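Local atomic coordinates of alpha-galactosidase (Thermus thermophilus, PDB entry 6LCJ), a protein that probably hydrolyses terminal alpha-galactosidic linkages, working as a heat-stable hexameric member of glycoside hydrolase family 36. Residues Leu424-Gly429 with Phe466-Glu471; Leu420-Ala425 with Glu449-Arg454; Pro236-Ala241 with Phe266-Pro271. All coordinates share one frame; numbering follows the deposited sequence.

Interaction 1. Residues Leu424-Gly429 with Phe466-Glu471; sequences LAHFTG and FRVGEE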
loop_
_atom_site.group_PDB
_atom_site.type_symbol
_atom_site.label_atom_id
_atom_site.label_comp_id
_atom_site.label_asym_id
_atom_site.label_seq_id
_atom_site.Cartn_x
_atom_site.Cartn_y
_atom_site.Cartn_z
ATOM N N LEU E 424 -47.239 -11.388 -15.034
ATOM C CA LEU E 424 -46.924 -9.962 -15.100
ATOM C C LEU E 424 -47.308 -9.348 -16.443
ATOM O O LEU E 424 -47.664 -8.165 -16.491
ATOM C CB LEU E 424 -45.440 -9.726 -14.815
ATOM C CG LEU E 424 -45.002 -9.854 -13.352
ATOM C CD1 LEU E 424 -43.675 -9.164 -13.154
ATOM C CD2 LEU E 424 -46.041 -9.301 -12.402
ATOM N N ALA E 425 -47.250 -10.113 -17.538
ATOM C CA ALA E 425 -47.788 -9.619 -18.805
ATOM C C ALA E 425 -49.297 -9.396 -18.720
ATOM O O ALA E 425 -49.815 -8.393 -19.221
ATOM C CB ALA E 425 -47.464 -10.589 -19.942
ATOM N N HIS E 426 -50.025 -10.317 -18.090
ATOM C CA HIS E 426 -51.456 -10.098 -17.906
ATOM C C HIS E 426 -51.711 -8.857 -17.062
ATOM O O HIS E 426 -52.566 -8.037 -17.399
ATOM C CB HIS E 426 -52.107 -11.317 -17.261
ATOM C CG HIS E 426 -52.292 -12.478 -18.185
ATOM N ND1 HIS E 426 -52.908 -12.361 -19.411
ATOM C CD2 HIS E 426 -51.968 -13.787 -18.048
ATOM C CE1 HIS E 426 -52.943 -13.544 -19.997
ATOM N NE2 HIS E 426 -52.384 -14.427 -19.190
ATOM N N PHE E 427 -50.960 -8.681 -15.976
ATOM C CA PHE E 427 -51.196 -7.532 -15.108
ATOM C C PHE E 427 -50.914 -6.211 -15.827
ATOM O O PHE E 427 -51.699 -5.266 -15.744
ATOM C CB PHE E 427 -50.351 -7.657 -13.846
ATOM C CG PHE E 427 -50.632 -6.594 -12.823
ATOM C CD1 PHE E 427 -51.742 -6.678 -12.001
ATOM C CD2 PHE E 427 -49.781 -5.508 -12.681
ATOM C CE1 PHE E 427 -51.997 -5.708 -11.049
ATOM C CE2 PHE E 427 -50.034 -4.537 -11.727
ATOM C CZ PHE E 427 -51.147 -4.636 -10.920
ATOM N N THR E 428 -49.787 -6.115 -16.523
ATOM C CA THR E 428 -49.474 -4.881 -17.230
ATOM C C THR E 428 -50.266 -4.738 -18.521
ATOM O O THR E 428 -50.411 -3.615 -19.017
ATOM C CB THR E 428 -47.976 -4.803 -17.574
ATOM O OG1 THR E 428 -47.619 -5.905 -18.414
ATOM C CG2 THR E 428 -47.103 -4.819 -16.320
ATOM N N GLY E 429 -50.752 -5.849 -19.083
ATOM C CA GLY E 429 -51.339 -5.846 -20.405
ATOM C C GLY E 429 -50.362 -5.769 -21.558
ATOM O O GLY E 429 -50.801 -5.667 -22.703
ATOM N N PHE E 466 -50.470 -11.660 -6.411
ATOM C CA PHE E 466 -51.484 -11.287 -7.375
ATOM C C PHE E 466 -52.506 -12.405 -7.462
ATOM O O PHE E 466 -52.240 -13.553 -7.091
ATOM C CB PHE E 466 -50.874 -11.013 -8.750
ATOM C CG PHE E 466 -49.847 -9.919 -8.743
ATOM C CD1 PHE E 466 -48.611 -10.110 -8.139
ATOM C CD2 PHE E 466 -50.116 -8.700 -9.333
ATOM C CE1 PHE E 466 -47.676 -9.105 -8.111
ATOM C CE2 PHE E 466 -49.174 -7.696 -9.321
ATOM C CZ PHE E 466 -47.953 -7.895 -8.704
ATOM N N ARG E 467 -53.689 -12.048 -7.926
ATOM C CA ARG E 467 -54.701 -13.021 -8.291
ATOM C C ARG E 467 -54.904 -12.882 -9.788
ATOM O O ARG E 467 -55.423 -11.864 -10.255
ATOM C CB ARG E 467 -55.999 -12.811 -7.518
ATOM C CG ARG E 467 -56.746 -14.114 -7.279
ATOM C CD ARG E 467 -57.689 -14.038 -6.084
ATOM N NE ARG E 467 -59.035 -13.611 -6.468
ATOM C CZ ARG E 467 -59.876 -14.340 -7.201
ATOM N NH1 ARG E 467 -59.518 -15.544 -7.641
ATOM N NH2 ARG E 467 -61.083 -13.867 -7.492
ATOM N N VAL E 468 -54.461 -13.892 -10.533
ATOM C CA VAL E 468 -54.541 -13.925 -11.990
ATOM C C VAL E 468 -55.662 -14.882 -12.354
ATOM O O VAL E 468 -55.593 -16.076 -12.030
ATOM C CB VAL E 468 -53.210 -14.358 -12.628
ATOM C CG1 VAL E 468 -53.273 -14.231 -14.146
ATOM C CG2 VAL E 468 -52.054 -13.535 -12.073
ATOM N N GLY E 469 -56.691 -14.360 -13.029
ATOM C CA GLY E 469 -57.958 -15.061 -13.135
ATOM C C GLY E 469 -58.398 -15.529 -11.762
ATOM O O GLY E 469 -58.570 -14.715 -10.849
ATOM N N GLU E 470 -58.519 -16.845 -11.587
ATOM C CA GLU E 470 -58.941 -17.436 -10.324
ATOM C C GLU E 470 -57.787 -18.008 -9.508
ATOM O O GLU E 470 -58.030 -18.604 -8.450
ATOM C CB GLU E 470 -59.976 -18.529 -10.591
ATOM C CG GLU E 470 -61.176 -18.065 -11.420
ATOM C CD GLU E 470 -62.074 -17.079 -10.674
ATOM O OE1 GLU E 470 -61.956 -16.956 -9.432
ATOM O OE2 GLU E 470 -62.910 -16.428 -11.333
ATOM N N GLU E 471 -56.547 -17.829 -9.960
ATOM C CA GLU E 471 -55.366 -18.425 -9.346
ATOM C C GLU E 471 -54.528 -17.353 -8.662
ATOM O O GLU E 471 -54.324 -16.267 -9.214
ATOM C CB GLU E 471 -54.525 -19.156 -10.409
ATOM C CG GLU E 471 -53.130 -19.600 -9.968
ATOM C CD GLU E 471 -52.212 -19.943 -11.145
ATOM O OE1 GLU E 471 -52.635 -19.800 -12.318
ATOM O OE2 GLU E 471 -51.060 -20.363 -10.898
#

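Interaction 2. Residues Leu420-Ala425 with Glu449-Arg454; sequences LQEALA and EAFLAR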
loop_
_atom_site.group_PDB
_atom_site.type_symbol
_atom_site.label_atom_id
_atom_site.label_comp_id
_atom_site.label_asym_id
_atom_site.label_seq_id
_atom_site.Cartn_x
_atom_site.Cartn_y
_atom_site.Cartn_z
ATOM N N LEU E 420 -44.764 -17.173 -13.749
ATOM C CA LEU E 420 -44.562 -15.894 -13.068
ATOM C C LEU E 420 -44.432 -14.747 -14.068
ATOM O O LEU E 420 -45.008 -13.668 -13.872
ATOM C CB LEU E 420 -43.316 -15.959 -12.187
ATOM C CG LEU E 420 -43.245 -17.049 -11.121
ATOM C CD1 LEU E 420 -41.909 -16.954 -10.412
ATOM C CD2 LEU E 420 -44.382 -16.910 -10.148
ATOM N N GLN E 421 -43.662 -14.963 -15.139
ATOM C CA GLN E 421 -43.521 -13.960 -16.178
ATOM C C GLN E 421 -44.840 -13.741 -16.911
ATOM O O GLN E 421 -45.247 -12.598 -17.142
ATOM C CB GLN E 421 -42.393 -14.380 -17.133
ATOM C CG GLN E 421 -42.048 -13.414 -18.279
ATOM C CD GLN E 421 -41.581 -12.052 -17.804
ATOM O OE1 GLN E 421 -41.416 -11.818 -16.604
ATOM N NE2 GLN E 421 -41.341 -11.140 -18.757
ATOM N N GLU E 422 -45.537 -14.817 -17.260
ATOM C CA GLU E 422 -46.811 -14.667 -17.956
ATOM C C GLU E 422 -47.804 -13.834 -17.148
ATOM O O GLU E 422 -48.538 -13.011 -17.712
ATOM C CB GLU E 422 -47.391 -16.041 -18.266
ATOM C CG GLU E 422 -48.528 -16.006 -19.246
ATOM C CD GLU E 422 -49.343 -17.269 -19.202
ATOM O OE1 GLU E 422 -48.944 -18.238 -19.875
ATOM O OE2 GLU E 422 -50.380 -17.302 -18.496
ATOM N N ALA E 423 -47.836 -14.026 -15.825
ATOM C CA ALA E 423 -48.783 -13.294 -14.986
ATOM C C ALA E 423 -48.514 -11.790 -15.008
ATOM O O ALA E 423 -49.455 -10.987 -15.001
ATOM C CB ALA E 423 -48.731 -13.825 -13.556
ATOM N N LEU E 424 -47.239 -11.388 -15.034
ATOM C CA LEU E 424 -46.924 -9.962 -15.100
ATOM C C LEU E 424 -47.308 -9.348 -16.443
ATOM O O LEU E 424 -47.664 -8.165 -16.491
ATOM C CB LEU E 424 -45.440 -9.726 -14.815
ATOM C CG LEU E 424 -45.002 -9.854 -13.352
ATOM C CD1 LEU E 424 -43.675 -9.164 -13.154
ATOM C CD2 LEU E 424 -46.041 -9.301 -12.402
ATOM N N ALA E 425 -47.250 -10.113 -17.538
ATOM C CA ALA E 425 -47.788 -9.619 -18.805
ATOM C C ALA E 425 -49.297 -9.396 -18.720
ATOM O O ALA E 425 -49.815 -8.393 -19.221
ATOM C CB ALA E 425 -47.464 -10.589 -19.942
ATOM N N GLU E 449 -51.822 -18.802 -28.094
ATOM C CA GLU E 449 -52.999 -18.140 -28.651
ATOM C C GLU E 449 -53.988 -17.722 -27.564
ATOM O O GLU E 449 -54.535 -16.617 -27.616
ATOM C CB GLU E 449 -53.680 -19.035 -29.687
ATOM C CG GLU E 449 -54.788 -18.324 -30.477
ATOM C CD GLU E 449 -54.380 -16.952 -31.081
ATOM O OE1 GLU E 449 -53.173 -16.679 -31.315
ATOM O OE2 GLU E 449 -55.289 -16.135 -31.341
ATOM N N ALA E 450 -54.245 -18.582 -26.578
ATOM C CA ALA E 450 -55.134 -18.158 -25.502
ATOM C C ALA E 450 -54.550 -16.978 -24.728
ATOM O O ALA E 450 -55.293 -16.119 -24.242
ATOM C CB ALA E 450 -55.437 -19.329 -24.569
ATOM N N PHE E 451 -53.224 -16.907 -24.625
ATOM C CA PHE E 451 -52.577 -15.771 -23.968
ATOM C C PHE E 451 -52.844 -14.474 -24.733
ATOM O O PHE E 451 -53.252 -13.463 -24.148
ATOM C CB PHE E 451 -51.079 -16.066 -23.848
ATOM C CG PHE E 451 -50.226 -14.892 -23.418
ATOM C CD1 PHE E 451 -50.219 -14.461 -22.091
ATOM C CD2 PHE E 451 -49.376 -14.266 -24.331
ATOM C CE1 PHE E 451 -49.408 -13.414 -21.684
ATOM C CE2 PHE E 451 -48.545 -13.215 -23.932
ATOM C CZ PHE E 451 -48.569 -12.786 -22.604
ATOM N N LEU E 452 -52.651 -14.504 -26.055
ATOM C CA LEU E 452 -52.867 -13.324 -26.882
ATOM C C LEU E 452 -54.338 -12.938 -26.951
ATOM O O LEU E 452 -54.675 -11.753 -26.863
ATOM C CB LEU E 452 -52.327 -13.573 -28.286
ATOM C CG LEU E 452 -50.811 -13.740 -28.336
ATOM C CD1 LEU E 452 -50.346 -14.301 -29.669
ATOM C CD2 LEU E 452 -50.156 -12.410 -28.054
ATOM N N ALA E 453 -55.231 -13.919 -27.102
ATOM C CA ALA E 453 -56.617 -13.636 -27.462
ATOM C C ALA E 453 -57.504 -13.316 -26.269
ATOM O O ALA E 453 -58.647 -12.901 -26.473
ATOM C CB ALA E 453 -57.219 -14.816 -28.227
ATOM N N ARG E 454 -57.026 -13.499 -25.045
ATOM C CA ARG E 454 -57.866 -13.361 -23.867
ATOM C C ARG E 454 -57.357 -12.244 -22.972
ATOM O O ARG E 454 -56.173 -11.911 -22.965
ATOM C CB ARG E 454 -57.927 -14.658 -23.053
ATOM C CG ARG E 454 -58.913 -15.666 -23.586
ATOM C CD ARG E 454 -58.603 -17.074 -23.090
ATOM N NE ARG E 454 -58.971 -17.250 -21.688
ATOM C CZ ARG E 454 -58.102 -17.283 -20.681
ATOM N NH1 ARG E 454 -56.789 -17.148 -20.915
ATOM N NH2 ARG E 454 -58.549 -17.446 -19.440
#

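Interaction 3. Residues Pro236-Ala241 with Phe266-Pro271; sequences PFLVTA and FNWGRP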
loop_
_atom_site.group_PDB
_atom_site.type_symbol
_atom_site.label_atom_id
_atom_site.label_comp_id
_atom_site.label_asym_id
_atom_site.label_seq_id
_atom_site.Cartn_x
_atom_site.Cartn_y
_atom_site.Cartn_z
ATOM N N PRO E 236 -29.656 4.309 -30.668
ATOM C CA PRO E 236 -29.258 5.457 -31.505
ATOM C C PRO E 236 -28.047 6.242 -31.001
ATOM O O PRO E 236 -27.326 6.814 -31.826
ATOM C CB PRO E 236 -30.528 6.326 -31.535
ATOM C CG PRO E 236 -31.346 5.867 -30.376
ATOM C CD PRO E 236 -31.035 4.429 -30.162
ATOM N N PHE E 237 -27.785 6.292 -29.692
ATOM C CA PHE E 237 -26.688 7.091 -29.159
ATOM C C PHE E 237 -25.480 6.258 -28.750
ATOM O O PHE E 237 -24.622 6.748 -28.001
ATOM C CB PHE E 237 -27.165 7.920 -27.976
ATOM C CG PHE E 237 -28.255 8.863 -28.327
ATOM C CD1 PHE E 237 -27.969 10.112 -28.848
ATOM C CD2 PHE E 237 -29.579 8.503 -28.139
ATOM C CE1 PHE E 237 -28.992 10.988 -29.169
ATOM C CE2 PHE E 237 -30.583 9.357 -28.462
ATOM C CZ PHE E 237 -30.306 10.605 -28.968
ATOM N N LEU E 238 -25.375 5.034 -29.251
ATOM C CA LEU E 238 -24.318 4.116 -28.878
ATOM C C LEU E 238 -23.419 3.864 -30.074
ATOM O O LEU E 238 -23.895 3.737 -31.204
ATOM C CB LEU E 238 -24.912 2.802 -28.375
ATOM C CG LEU E 238 -24.180 2.022 -27.292
ATOM C CD1 LEU E 238 -24.186 2.787 -26.008
ATOM C CD2 LEU E 238 -24.867 0.700 -27.124
ATOM N N VAL E 239 -22.120 3.756 -29.820
ATOM C CA VAL E 239 -21.141 3.602 -30.886
ATOM C C VAL E 239 -19.931 2.879 -30.309
ATOM O O VAL E 239 -19.696 2.908 -29.101
ATOM C CB VAL E 239 -20.800 4.995 -31.461
ATOM C CG1 VAL E 239 -19.889 5.766 -30.522
ATOM C CG2 VAL E 239 -20.211 4.885 -32.815
ATOM N N THR E 240 -19.189 2.181 -31.157
ATOM C CA THR E 240 -17.942 1.547 -30.734
ATOM C C THR E 240 -16.758 2.167 -31.474
ATOM O O THR E 240 -16.920 2.928 -32.429
ATOM C CB THR E 240 -17.963 0.029 -30.972
ATOM O OG1 THR E 240 -18.174 -0.237 -32.364
ATOM C CG2 THR E 240 -19.063 -0.625 -30.172
ATOM N N ALA E 241 -15.544 1.821 -31.031
ATOM C CA ALA E 241 -14.353 2.321 -31.718
ATOM C C ALA E 241 -14.322 1.891 -33.180
ATOM O O ALA E 241 -13.873 2.659 -34.035
ATOM C CB ALA E 241 -13.086 1.860 -31.003
ATOM N N PHE E 266 -19.729 -2.183 -21.808
ATOM C CA PHE E 266 -19.053 -3.263 -22.513
ATOM C C PHE E 266 -20.095 -4.267 -22.976
ATOM O O PHE E 266 -20.781 -4.879 -22.152
ATOM C CB PHE E 266 -18.020 -3.935 -21.616
ATOM C CG PHE E 266 -17.073 -4.819 -22.356
ATOM C CD1 PHE E 266 -17.402 -6.143 -22.625
ATOM C CD2 PHE E 266 -15.855 -4.326 -22.802
ATOM C CE1 PHE E 266 -16.524 -6.956 -23.314
ATOM C CE2 PHE E 266 -14.972 -5.134 -23.502
ATOM C CZ PHE E 266 -15.300 -6.451 -23.754
ATOM N N ASN E 267 -20.201 -4.443 -24.287
ATOM C CA ASN E 267 -21.216 -5.312 -24.865
ATOM C C ASN E 267 -20.759 -5.692 -26.263
ATOM O O ASN E 267 -19.906 -5.024 -26.853
ATOM C CB ASN E 267 -22.588 -4.628 -24.893
ATOM C CG ASN E 267 -23.734 -5.623 -24.940
ATOM O OD1 ASN E 267 -23.681 -6.679 -24.310
ATOM N ND2 ASN E 267 -24.778 -5.287 -25.689
ATOM N N TRP E 268 -21.332 -6.780 -26.782
ATOM C CA TRP E 268 -20.894 -7.359 -28.059
ATOM C C TRP E 268 -19.372 -7.529 -28.096
ATOM O O TRP E 268 -18.726 -7.346 -29.129
ATOM C CB TRP E 268 -21.376 -6.516 -29.251
ATOM C CG TRP E 268 -22.824 -6.165 -29.253
ATOM C CD1 TRP E 268 -23.857 -6.948 -29.690
ATOM C CD2 TRP E 268 -23.412 -4.933 -28.820
ATOM N NE1 TRP E 268 -25.052 -6.276 -29.559
ATOM C CE2 TRP E 268 -24.806 -5.040 -29.019
ATOM C CE3 TRP E 268 -22.898 -3.750 -28.289
ATOM C CZ2 TRP E 268 -25.690 -4.013 -28.686
ATOM C CZ3 TRP E 268 -23.775 -2.731 -27.958
ATOM C CH2 TRP E 268 -25.154 -2.867 -28.158
ATOM N N GLY E 269 -18.786 -7.842 -26.946
ATOM C CA GLY E 269 -17.353 -8.070 -26.874
ATOM C C GLY E 269 -16.452 -6.858 -26.988
ATOM O O GLY E 269 -15.234 -7.029 -27.102
ATOM N N ARG E 270 -16.982 -5.640 -26.933
ATOM C CA ARG E 270 -16.150 -4.460 -27.124
ATOM C C ARG E 270 -16.585 -3.312 -26.224
ATOM O O ARG E 270 -17.745 -3.245 -25.795
ATOM C CB ARG E 270 -16.182 -4.003 -28.586
ATOM C CG ARG E 270 -17.567 -4.000 -29.162
ATOM C CD ARG E 270 -17.492 -3.693 -30.629
ATOM N NE ARG E 270 -16.389 -4.401 -31.255
ATOM C CZ ARG E 270 -16.557 -5.335 -32.182
ATOM N NH1 ARG E 270 -17.787 -5.657 -32.571
ATOM N NH2 ARG E 270 -15.503 -5.942 -32.716
ATOM N N PRO E 271 -15.670 -2.387 -25.924
ATOM C CA PRO E 271 -16.041 -1.182 -25.172
ATOM C C PRO E 271 -17.037 -0.328 -25.934
ATOM O O PRO E 271 -16.965 -0.189 -27.154
ATOM C CB PRO E 271 -14.707 -0.448 -24.999
ATOM C CG PRO E 271 -13.681 -1.507 -25.122
ATOM C CD PRO E 271 -14.222 -2.460 -26.144
HETATM O O HOH W 1 -14.640 -0.072 -28.752
#

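Interaction 1. Residues Leu424-Gly429 with Phe466-Glu471
The helix carrying L424, H426 and F427 and the strand carrying F466 and V468 run perpendicular to each other, at 90°, the axes of the two short segments coming within 9.5 Å. The CA atoms of H426 and V468 are the closest pair, 7.7 Å apart. Beyond V468 the chain reverses through a type II' turn with G469 at its positive-phi corner, forming a tight hairpin, while G429 ends the helix with positive phi.

The two phenylalanines form a T-shaped pair. F427 has CG anti to its backbone N (chi1 -174°), which carries its ring out toward the strand and offers one face to F466. The latter enters edge-on, the planes 78° apart, with its CE2 3.7 Å above the centre of the F427 ring. On the helix turn before, L424 brings CD2 to 4.4 Å from CZ of F466. H426 crosses V468 at about a right angle, CD2 lying 4.1 Å from CG1 of the valine. V458 of the neighbouring strand also touches H426, F427 and V468.

With an alanine at F427, the F466 edge would probably lose the face it points into, opening a gap beside V458 and M394 and leaving F466 freer to turn.

No hydrogen bond crosses the interface; T428 OG1 instead turns back to L424 O, which also accepts T428 N. The C-terminal antiparallel sheet is therefore held to helix 415-428 here by apolar packing and by the attraction of slightly positive ring hydrogens on F466 for the electron-rich face of F427.

Interaction 2. Residues Leu420-Ala425 with Glu449-Arg454
F451 reaches across to E422 and A425, which lie one turn apart on helix 415-428. The contact joins two helices of the TIM barrel, 415-428 leading into the last parallel strand, 431-433, and 442-453 following it. The nearest CA atoms, those of E422 and F451, are 8.4 Å apart, a distance bridged mainly by the phenyl ring.

E422 touches with its aliphatic part: CG lies 3.7 Å from F451 CD1. The chain is extended beyond CG, and the two side chains slide past each other in opposite directions, the carboxylate plane turned 40° from the ring. The methylene rather than the carboxylate makes the closest approach; OE1 of E422 has a long, weak ion pair with R447.

Around this first shell, F451 has further aromatic neighbours in H426, edge-to-face, and F406. K431, from the intervening strand, makes a cation-pi contact with the ring and also donates from NZ to F451 O, tying the helix to the barrel wall. Farther out, Q421 NE2 bonds the carbonyls of P401 and V403, helping to place helix 415-428. At the ring's outer end, the A425 methyl CB lies in the ring plane, 3.6 Å from F451 CZ.

Interaction 3. Residues Pro236-Ala241 with Phe266-Pro271
T240 and R270 meet through their aliphatic carbons because of how each is turned about its first torsion. In T240, OG1 sits between the backbone N and the carbonyl carbon (chi1 59°), which sets CG2 anti to the carbonyl carbon and directs the methyl at the opposite segment. R270 places CG in the same kind of position (chi1 45°) and runs on extended to CD, which passes 3.5 Å from T240 CG2; the bend at chi3 then turns NE and the guanidinium off. The same methyl lies 3.7 Å from P271 O. The guanidinium goes on to a salt bridge from NE to D242, leaving the methylenes to pack on the threonine.

L238 and W268 make the second apolar patch. CD2 of the leucine comes in the plane of the indole, at its six-membered edge, 3.7 Å from CZ3. One face of the indole is covered by N267, whose ND2 stands 3.2 Å above it, over the centre, and NE1 is bound to D197; together these probably hold the ring's orientation.

No direct hydrogen bond crosses between the segments, but a water does so: it accepts from A241 N at 3.1 Å and donates to P271 O at 2.8 Å. W268 and G269 form the corners of a type I' turn, closed by reciprocal backbone bonds between N267 and R270.

D197 follows barrel strand 192-195 and L238 follows strand 229-234, which puts the hairpin at the C-terminal end of the barrel, the side where TIM-barrel enzymes have their active sites. Strand 238-240 edges a three-stranded antiparallel sheet, with V239 bonded to Y273 of strand 270-274, and F237 packs on helix 280-296. On the outer strand, 263-267, F266 meets W371 of a second subunit edge-to-face.

How the interactions relate
Interactions 1 and 2 use different sides of one helix, 415-428, and overlap in sequence at L424 and A425, L424 working in the first and A425 in the second; their centres are 8 Å apart. They touch directly where H426 CE1 packs 3.6 Å from F451 CD1, so the C-terminal sheet and helix 442-453 are coupled through this helix. Interaction 2 is the buried one, within the barrel's helical layer; interaction 1 is partly buried and joins barrel to sheet. Both rely on aromatic and aliphatic packing. Interaction 3 stands apart, its centre about 37 Å from that of interaction 1, and mixes a buried strand with a more exposed hairpin, adding a bridging water and polar side-chain ends bound outside the contact.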